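Long-range contacts in NADB-Rossmann Superfamily protein (Streptococcus agalactiae, PDB 3LEC), which probably acts as a tRNA (adenine(22)-N1)-methyltransferase with a Rossmann-like domain, and binds zinc: residues Ala23-Val28 with Thr93-Gly98; Asn80-Phe85 with Asp113-Val118; Arg128-Arg133 with Glu172-Pro177. All coordinates share one frame; numbering follows the deposited sequence. Where two conformers were deposited one is given.

Contact 1 of 3, residues Ala23-Val28 with Thr93-Gly98; sequences ARLLDV and TITICG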
loop_
_atom_site.group_PDB
_atom_site.type_symbol
_atom_site.label_atom_id
_atom_site.label_comp_id
_atom_site.label_asym_id
_atom_site.label_seq_id
_atom_site.Cartn_x
_atom_site.Cartn_y
_atom_site.Cartn_z
ATOM N N ALA A 23 -16.088 -7.877 3.075
ATOM C CA ALA A 23 -14.753 -8.458 3.297
ATOM C C ALA A 23 -14.515 -8.838 4.751
ATOM O O ALA A 23 -15.094 -8.254 5.677
ATOM C CB ALA A 23 -13.624 -7.506 2.815
ATOM N N ARG A 24 -13.664 -9.835 4.930
ATOM C CA ARG A 24 -13.111 -10.191 6.222
ATOM C C ARG A 24 -11.648 -9.829 6.048
ATOM O O ARG A 24 -10.955 -10.413 5.231
ATOM C CB ARG A 24 -13.319 -11.672 6.486
ATOM C CG ARG A 24 -14.774 -12.070 6.490
ATOM C CD ARG A 24 -14.963 -13.571 6.776
ATOM N NE ARG A 24 -14.353 -13.985 8.055
ATOM C CZ ARG A 24 -14.929 -13.902 9.252
ATOM N NH1 ARG A 24 -16.166 -13.444 9.384
ATOM N NH2 ARG A 24 -14.258 -14.303 10.330
ATOM N N LEU A 25 -11.214 -8.819 6.792
ATOM C CA LEU A 25 -10.014 -8.043 6.479
ATOM C C LEU A 25 -8.968 -8.203 7.556
ATOM O O LEU A 25 -9.310 -8.192 8.734
ATOM C CB LEU A 25 -10.399 -6.560 6.418
ATOM C CG LEU A 25 -9.290 -5.502 6.356
ATOM C CD1 LEU A 25 -8.643 -5.501 5.004
ATOM C CD2 LEU A 25 -9.848 -4.121 6.676
ATOM N N LEU A 26 -7.709 -8.349 7.146
ATOM C CA LEU A 26 -6.570 -8.097 8.035
ATOM C C LEU A 26 -5.849 -6.809 7.627
ATOM O O LEU A 26 -5.408 -6.662 6.472
ATOM C CB LEU A 26 -5.601 -9.284 8.042
ATOM C CG LEU A 26 -4.188 -9.052 8.601
ATOM C CD1 LEU A 26 -4.129 -8.951 10.149
ATOM C CD2 LEU A 26 -3.218 -10.085 8.096
ATOM N N ASP A 27 -5.711 -5.903 8.600
ATOM C CA ASP A 27 -4.951 -4.651 8.425
ATOM C C ASP A 27 -3.635 -4.823 9.152
ATOM O O ASP A 27 -3.599 -4.835 10.383
ATOM C CB ASP A 27 -5.723 -3.466 9.025
ATOM C CG ASP A 27 -5.211 -2.098 8.538
ATOM O OD1 ASP A 27 -4.418 -2.055 7.573
ATOM O OD2 ASP A 27 -5.610 -1.057 9.125
ATOM N N VAL A 28 -2.560 -4.968 8.383
ATOM C CA VAL A 28 -1.245 -5.261 8.946
ATOM C C VAL A 28 -0.571 -3.977 9.391
ATOM O O VAL A 28 -0.367 -3.071 8.576
ATOM C CB VAL A 28 -0.344 -5.939 7.922
ATOM C CG1 VAL A 28 0.980 -6.336 8.585
ATOM C CG2 VAL A 28 -1.040 -7.140 7.352
ATOM N N THR A 93 -9.221 -10.515 2.529
ATOM C CA THR A 93 -8.583 -9.248 2.134
ATOM C C THR A 93 -7.521 -8.794 3.142
ATOM O O THR A 93 -7.746 -8.840 4.350
ATOM C CB THR A 93 -9.606 -8.095 1.999
ATOM O OG1 THR A 93 -10.704 -8.488 1.167
ATOM C CG2 THR A 93 -8.960 -6.849 1.411
ATOM N N ILE A 94 -6.398 -8.301 2.635
ATOM C CA ILE A 94 -5.298 -7.788 3.463
ATOM C C ILE A 94 -4.974 -6.364 3.014
ATOM O O ILE A 94 -4.876 -6.090 1.815
ATOM C CB ILE A 94 -4.065 -8.696 3.376
ATOM C CG1 ILE A 94 -4.392 -10.093 3.958
ATOM C CG2 ILE A 94 -2.843 -8.078 4.100
ATOM C CD1 ILE A 94 -3.222 -11.096 3.852
ATOM N N THR A 95 -4.866 -5.450 3.971
ATOM C CA THR A 95 -4.378 -4.100 3.687
ATOM C C THR A 95 -3.030 -3.900 4.395
ATOM O O THR A 95 -2.838 -4.345 5.530
ATOM C CB THR A 95 -5.383 -3.011 4.119
ATOM O OG1 THR A 95 -5.799 -3.233 5.472
ATOM C CG2 THR A 95 -6.632 -2.999 3.206
ATOM N N ILE A 96 -2.083 -3.263 3.712
ATOM C CA ILE A 96 -0.816 -2.867 4.347
ATOM C C ILE A 96 -0.505 -1.454 3.894
ATOM O O ILE A 96 -0.315 -1.234 2.703
ATOM C CB ILE A 96 0.374 -3.799 3.997
ATOM C CG1 ILE A 96 -0.001 -5.288 4.135
ATOM C CG2 ILE A 96 1.588 -3.455 4.869
ATOM C CD1 ILE A 96 1.038 -6.253 3.548
ATOM N N CYS A 97 -0.484 -0.506 4.836
ATOM C CA CYS A 97 -0.333 0.919 4.471
ATOM C C CYS A 97 0.764 1.567 5.279
ATOM O O CYS A 97 1.155 1.038 6.321
ATOM C CB CYS A 97 -1.626 1.697 4.717
ATOM S SG CYS A 97 -3.133 0.886 4.138
ATOM N N GLY A 98 1.246 2.713 4.805
ATOM C CA GLY A 98 2.167 3.563 5.578
ATOM C C GLY A 98 3.544 2.977 5.855
ATOM O O GLY A 98 4.170 3.262 6.892
HETATM O O HOH W 1 -1.613 -1.238 7.358
#
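The carboxylate of Asp-27 is met from above its plane by the hydroxyl of Thr-95: OG1 of Thr-95 donates to OD1 of Asp-27 at 2.8 Å, 57° out of that plane. Thr-95 presents this hydroxyl by lodging OG1 between its own backbone N and carbonyl carbon (chi1 50°). OD1 of Asp-27 also accepts from a water that takes the N-H of Cys-97, while OD2 pairs with Ser-30 OG just beyond the strand, so both oxygens of the buried acid are engaged. Beside this polar pair, Leu-25 crosses Thr-95 at about a right angle and rests CD1 3.7 Å from Thr-95 CG2; helix 34-41 covers this face.

The two strands are parallel neighbours in the middle of a sheet ordered 3-2-1-4-5-7-6, the signature of class I, Rossmann-like methyltransferases, and are the first and fourth of that series. The axes of the two short segments cross at -26°. Leu-26 and Thr-95 share the pairing from both sides: Leu-26 N donates to Thr-93 O, and Leu-26 O receives Thr-95 N at 2.8 Å. Thr-93 N to Arg-24 O and Val-28 N to Thr-95 O extend it in both directions.

On the face of Leu-26 and Val-28 the contact is apolar. Val-28 CG2 lies 3.8 Å from Ile-94 CG2 and 3.9 Å from Ile-96 CG1, touching both isoleucines.

Contact 2 of 3, residues Asn80-Phe85 with Asp113-Val118; sequences NGLSAF and DKLQHV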
loop_
_atom_site.group_PDB
_atom_site.type_symbol
_atom_site.label_atom_id
_atom_site.label_comp_id
_atom_site.label_asym_id
_atom_site.label_seq_id
_atom_site.Cartn_x
_atom_site.Cartn_y
_atom_site.Cartn_z
ATOM N N ASN A 80 3.768 -10.870 14.489
ATOM C CA ASN A 80 4.669 -10.480 13.405
ATOM C C ASN A 80 4.035 -10.633 12.021
ATOM O O ASN A 80 3.746 -11.747 11.577
ATOM C CB ASN A 80 5.965 -11.300 13.491
ATOM N N GLY A 81 3.791 -9.502 11.366
ATOM C CA GLY A 81 3.205 -9.470 10.022
ATOM C C GLY A 81 1.998 -10.351 9.861
ATOM O O GLY A 81 1.031 -10.274 10.649
ATOM N N LEU A 82 2.068 -11.232 8.867
ATOM C CA LEU A 82 0.905 -11.994 8.486
ATOM C C LEU A 82 0.560 -13.119 9.470
ATOM O O LEU A 82 -0.425 -13.789 9.270
ATOM C CB LEU A 82 1.016 -12.514 7.055
ATOM C CG LEU A 82 1.345 -11.482 5.953
ATOM C CD1 LEU A 82 0.955 -12.060 4.634
ATOM C CD2 LEU A 82 0.661 -10.129 6.149
ATOM N N SER A 83 1.368 -13.321 10.513
ATOM C CA SER A 83 1.051 -14.260 11.598
ATOM C C SER A 83 -0.167 -13.781 12.396
ATOM O O SER A 83 -0.704 -14.511 13.238
ATOM C CB SER A 83 2.247 -14.415 12.553
ATOM O OG SER A 83 3.336 -15.090 11.942
ATOM N N ALA A 84 -0.589 -12.535 12.150
ATOM C CA ALA A 84 -1.743 -11.951 12.836
ATOM C C ALA A 84 -3.056 -12.626 12.402
ATOM O O ALA A 84 -4.103 -12.331 12.937
ATOM C CB ALA A 84 -1.824 -10.472 12.579
ATOM N N PHE A 85 -3.009 -13.509 11.417
ATOM C CA PHE A 85 -4.234 -14.273 11.090
ATOM C C PHE A 85 -4.012 -15.766 10.912
ATOM O O PHE A 85 -2.875 -16.217 10.792
ATOM C CB PHE A 85 -5.032 -13.663 9.921
ATOM C CG PHE A 85 -4.553 -14.087 8.551
ATOM C CD1 PHE A 85 -5.330 -14.931 7.770
ATOM C CD2 PHE A 85 -3.351 -13.626 8.045
ATOM C CE1 PHE A 85 -4.898 -15.320 6.496
ATOM C CE2 PHE A 85 -2.907 -13.999 6.792
ATOM C CZ PHE A 85 -3.680 -14.863 6.012
ATOM N N ASP A 113 3.189 -18.059 1.742
ATOM C CA ASP A 113 2.261 -19.197 1.797
ATOM C C ASP A 113 0.883 -18.811 2.354
ATOM O O ASP A 113 -0.145 -19.350 1.938
ATOM C CB ASP A 113 2.869 -20.346 2.621
ATOM C CG ASP A 113 4.039 -21.052 1.898
ATOM O OD1 ASP A 113 4.265 -20.787 0.693
ATOM O OD2 ASP A 113 4.734 -21.872 2.538
ATOM N N LYS A 114 0.862 -17.876 3.300
ATOM C CA LYS A 114 -0.396 -17.428 3.914
ATOM C C LYS A 114 -1.333 -16.654 2.967
ATOM O O LYS A 114 -2.505 -16.455 3.267
ATOM C CB LYS A 114 -0.109 -16.626 5.190
ATOM C CG LYS A 114 0.696 -17.427 6.203
ATOM C CD LYS A 114 0.485 -16.941 7.621
ATOM C CE LYS A 114 -0.875 -17.363 8.154
ATOM N NZ LYS A 114 -0.857 -17.472 9.627
ATOM N N LEU A 115 -0.818 -16.245 1.817
ATOM C CA LEU A 115 -1.604 -15.455 0.898
ATOM C C LEU A 115 -2.431 -16.357 -0.010
ATOM O O LEU A 115 -3.271 -15.881 -0.769
ATOM C CB LEU A 115 -0.673 -14.562 0.059
ATOM C CG LEU A 115 0.144 -13.543 0.871
ATOM C CD1 LEU A 115 1.189 -12.877 -0.002
ATOM C CD2 LEU A 115 -0.778 -12.492 1.470
ATOM N N GLN A 116 -2.192 -17.664 0.079
ATOM C CA GLN A 116 -2.789 -18.611 -0.866
ATOM C C GLN A 116 -4.307 -18.467 -0.949
ATOM O O GLN A 116 -4.875 -18.553 -2.034
ATOM C CB GLN A 116 -2.389 -20.054 -0.532
ATOM N N HIS A 117 -4.955 -18.230 0.188
ATOM C CA HIS A 117 -6.414 -18.069 0.220
ATOM C C HIS A 117 -6.920 -16.606 0.332
ATOM O O HIS A 117 -8.122 -16.368 0.471
ATOM C CB HIS A 117 -7.043 -19.009 1.277
ATOM C CG HIS A 117 -6.855 -20.459 0.955
ATOM N ND1 HIS A 117 -7.456 -21.059 -0.135
ATOM C CD2 HIS A 117 -6.095 -21.416 1.538
ATOM C CE1 HIS A 117 -7.086 -22.327 -0.198
ATOM N NE2 HIS A 117 -6.248 -22.565 0.795
ATOM N N VAL A 118 -6.014 -15.636 0.205
ATOM C CA VAL A 118 -6.407 -14.229 0.233
ATOM C C VAL A 118 -6.758 -13.785 -1.184
ATOM O O VAL A 118 -5.970 -14.011 -2.094
ATOM C CB VAL A 118 -5.292 -13.381 0.892
ATOM C CG1 VAL A 118 -5.616 -11.910 0.887
ATOM C CG2 VAL A 118 -5.074 -13.874 2.301
#
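Leu-82 and Lys-114 approach with their CA atoms 7.2 Å apart, in a short 3-10 segment at 82-84 on one side and, on the other, a 3-10 segment that begins before Asp-113 and includes Lys-114; a type I beta turn then carries the chain from Leu-115 to Val-118. Lys-114 supplies the polar link between the two loops. Its chain bends at chi3 (74°), and the ammonium NZ donates to the carbonyl O of Phe-85 at 2.6 Å, arriving at a C=O...N angle of 157° and tilted 20° from the carbonyl plane. On its way there the lysine slides past the Phe-85 side chain in the opposite direction, laying CE over one face of the ring, 4.1 Å above the plane and displaced toward the rim. NZ itself is 5.0 Å from the ring centroid, so any cation-pi attraction is weak at most.

The 80-85 loop belongs to the connection from edge strand 74-78 back to strand 93-99 in the Rossmann-like sheet, while 113-118 leads from helix 101-110 into strand 120-125. The contact thus joins two connections that flank the fourth strand, and Phe-85, Leu-115 and Val-118 all pack on Ile-94 of that strand.

At the tip of the ring, Phe-85 CZ approaches the carbonyl O of Lys-114 to 3.4 Å and Val-118 CG2, which comes in obliquely, to 4.1 Å. Leu-82 and Leu-115 cross at about a right angle and meet tip to tip, Leu-82 CD1 standing 3.6 Å from Leu-115 CD2. Beyond them, the backbone O of Leu-115 accepts a hydrogen bond from His-163 NE2, tying the second loop to strand 155-163.

Contact 3 of 3, residues Arg128-Arg133 with Glu172-Pro177; sequences REDDLR and ELRFGP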
loop_
_atom_site.group_PDB
_atom_site.type_symbol
_atom_site.label_atom_id
_atom_site.label_comp_id
_atom_site.label_asym_id
_atom_site.label_seq_id
_atom_site.Cartn_x
_atom_site.Cartn_y
_atom_site.Cartn_z
ATOM N N ARG A 128 9.494 3.583 -2.890
ATOM C CA ARG A 128 10.004 2.344 -3.513
ATOM C C ARG A 128 8.877 1.484 -4.059
ATOM O O ARG A 128 8.902 0.258 -3.936
ATOM C CB ARG A 128 10.864 1.525 -2.528
ATOM C CG ARG A 128 12.042 2.306 -1.943
ATOM C CD ARG A 128 13.072 1.403 -1.260
ATOM N NE ARG A 128 14.406 2.010 -1.292
ATOM C CZ ARG A 128 14.947 2.716 -0.306
ATOM N NH1 ARG A 128 14.290 2.901 0.831
ATOM N NH2 ARG A 128 16.164 3.230 -0.457
ATOM N N GLU A 129 7.911 2.142 -4.696
ATOM C CA GLU A 129 6.746 1.492 -5.247
ATOM C C GLU A 129 7.177 0.494 -6.313
ATOM O O GLU A 129 6.556 -0.544 -6.481
ATOM C CB GLU A 129 5.802 2.523 -5.864
ATOM C CG GLU A 129 5.250 3.579 -4.871
ATOM C CD GLU A 129 6.111 4.843 -4.739
ATOM O OE1 GLU A 129 5.562 5.867 -4.285
ATOM O OE2 GLU A 129 7.319 4.823 -5.040
ATOM N N ASP A 130 8.240 0.831 -7.035
ATOM C CA ASP A 130 8.730 -0.030 -8.105
ATOM C C ASP A 130 9.229 -1.382 -7.569
ATOM O O ASP A 130 9.013 -2.417 -8.203
ATOM C CB ASP A 130 9.820 0.679 -8.925
ATOM C CG ASP A 130 11.063 1.045 -8.097
ATOM O OD1 ASP A 130 12.164 1.056 -8.701
ATOM O OD2 ASP A 130 10.951 1.334 -6.867
ATOM N N ASP A 131 9.879 -1.367 -6.403
ATOM C CA ASP A 131 10.321 -2.602 -5.765
ATOM C C ASP A 131 9.153 -3.506 -5.358
ATOM O O ASP A 131 9.240 -4.726 -5.437
ATOM C CB ASP A 131 11.189 -2.301 -4.549
ATOM C CG ASP A 131 12.555 -1.752 -4.928
ATOM O OD1 ASP A 131 13.036 -2.037 -6.046
ATOM O OD2 ASP A 131 13.164 -1.046 -4.089
ATOM N N LEU A 132 8.064 -2.896 -4.920
ATOM C CA LEU A 132 6.857 -3.642 -4.569
ATOM C C LEU A 132 6.226 -4.218 -5.853
ATOM O O LEU A 132 5.856 -5.379 -5.891
ATOM C CB LEU A 132 5.866 -2.773 -3.802
ATOM C CG LEU A 132 4.498 -3.371 -3.439
ATOM C CD1 LEU A 132 4.628 -4.659 -2.616
ATOM C CD2 LEU A 132 3.625 -2.354 -2.722
ATOM N N ARG A 133 6.103 -3.396 -6.892
ATOM C CA ARG A 133 5.623 -3.901 -8.175
ATOM C C ARG A 133 6.473 -5.086 -8.679
ATOM O O ARG A 133 5.926 -6.057 -9.209
ATOM C CB ARG A 133 5.545 -2.791 -9.235
ATOM C CG ARG A 133 4.422 -1.798 -8.953
ATOM C CD ARG A 133 4.045 -0.950 -10.184
ATOM N NE ARG A 133 3.174 0.134 -9.744
ATOM C CZ ARG A 133 3.609 1.317 -9.284
ATOM N NH1 ARG A 133 4.909 1.603 -9.253
ATOM N NH2 ARG A 133 2.734 2.212 -8.872
ATOM N N GLU A 172 6.327 0.385 -16.605
ATOM C CA GLU A 172 5.145 0.039 -15.821
ATOM C C GLU A 172 5.528 -0.244 -14.378
ATOM O O GLU A 172 4.794 0.109 -13.459
ATOM C CB GLU A 172 4.400 -1.161 -16.423
ATOM C CG GLU A 172 3.498 -0.839 -17.621
ATOM C CD GLU A 172 3.055 -2.093 -18.378
ATOM O OE1 GLU A 172 3.823 -3.085 -18.432
ATOM O OE2 GLU A 172 1.929 -2.094 -18.922
ATOM N N LEU A 173 6.684 -0.860 -14.175
ATOM C CA LEU A 173 7.151 -1.132 -12.826
ATOM C C LEU A 173 7.359 0.192 -12.090
ATOM O O LEU A 173 6.946 0.334 -10.944
ATOM C CB LEU A 173 8.442 -1.968 -12.841
ATOM C CG LEU A 173 8.332 -3.458 -13.190
ATOM C CD1 LEU A 173 9.687 -4.088 -13.521
ATOM C CD2 LEU A 173 7.637 -4.244 -12.072
ATOM N N ARG A 174 7.970 1.166 -12.770
ATOM C CA ARG A 174 8.375 2.409 -12.117
ATOM C C ARG A 174 7.211 3.381 -11.964
ATOM O O ARG A 174 7.078 4.028 -10.931
ATOM C CB ARG A 174 9.558 3.074 -12.863
ATOM C CG ARG A 174 9.883 4.507 -12.372
ATOM C CD ARG A 174 10.472 4.555 -10.937
ATOM N NE ARG A 174 9.483 4.423 -9.854
ATOM C CZ ARG A 174 9.785 4.456 -8.554
ATOM N NH1 ARG A 174 8.825 4.353 -7.645
ATOM N NH2 ARG A 174 11.050 4.612 -8.156
ATOM N N PHE A 175 6.352 3.463 -12.984
ATOM C CA PHE A 175 5.281 4.467 -13.008
ATOM C C PHE A 175 3.898 3.950 -12.644
ATOM O O PHE A 175 3.050 4.729 -12.173
ATOM C CB PHE A 175 5.262 5.172 -14.372
ATOM C CG PHE A 175 6.529 5.905 -14.665
ATOM C CD1 PHE A 175 6.719 7.183 -14.187
ATOM C CD2 PHE A 175 7.552 5.299 -15.366
ATOM C CE1 PHE A 175 7.902 7.856 -14.409
ATOM C CE2 PHE A 175 8.753 5.974 -15.612
ATOM C CZ PHE A 175 8.926 7.256 -15.130
ATOM N N GLY A 176 3.688 2.649 -12.865
ATOM C CA GLY A 176 2.406 2.005 -12.562
ATOM C C GLY A 176 1.591 1.831 -13.833
ATOM O O GLY A 176 1.376 2.797 -14.558
ATOM N N PRO A 177 1.159 0.587 -14.122
ATOM C CA PRO A 177 0.430 0.323 -15.351
ATOM C C PRO A 177 -0.850 1.165 -15.430
ATOM O O PRO A 177 -1.151 1.724 -16.495
ATOM C CB PRO A 177 0.124 -1.185 -15.266
ATOM C CG PRO A 177 0.207 -1.493 -13.740
ATOM C CD PRO A 177 1.335 -0.628 -13.296
HETATM O O HOH W 2 5.643 4.483 -8.673
#
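Glu-129 and Asp-130 both pair in charge with Arg-174, whose chain bends at chi2 (69°) and chi3 to bring the guanidinium back toward helix 129-138. Glu-129 OE2 lies in the guanidinium plane, at its edge, 3.0 Å from Arg-174 NH1. Asp-130 instead stacks its carboxylate on one face, the two planes 13° apart; OD2 of Asp-130 is 3.5 Å from Arg-174 NH2, an attraction of charges to which no N-H points. The other oxygen of Glu-129, OE1, pairs with Lys-190.

The hydrogen bonding is led by Arg-133. Its NH1 donates to Leu-173 O at 2.9 Å (150° at the hydrogen), and a water accepts from that same NH1 and lies within hydrogen-bonding distance of Arg-174 O. These carbonyls close helix 170-175, where a cation should be electrostatically welcome. Glu-146 and Glu-157, on neighbouring strands, engage NE and NH2 of Arg-133 and probably offset its charge.

Van der Waals packing completes the contact: Gly-176 CA lies 3.4 Å above the Arg-133 guanidinium plane, and Leu-173 CD2 reaches the Arg-133 carbonyl C at 3.7 Å. Gly-176, with positive phi, is the first residue to leave helix 170-175 and occupies the N-cap position of the helix that begins at Pro-177. The chain then enters the long helices 185-204 and 210-227, so this helix-to-helix contact joins the Rossmann-like domain to the helical C-terminal region, as in the two-part architecture of TrmK methyltransferases.

How the contacts relate
Contacts 1 and 2 form one continuous core, their centres 10 Å apart and their segments alternating along the chain. Leu-26 of contact 1 bears on the ring of Phe-85, with CD2 of Leu-26 3.5 Å from CD2 of Phe-85, and Ile-94 CD1 meets Val-118 CG2 at 3.7 Å. Contact 3 follows later in the sequence, beyond the fifth strand; its centre is about 20 Å from that of contact 1 and 23 Å from that of contact 2, and it touches neither. The zinc ion, held by Asp-140 and His-165, belongs to none of them: the Leu-115 side chain is about 14 Å from the metal, and that of Glu-172 about 12 Å from the His-165 side chain.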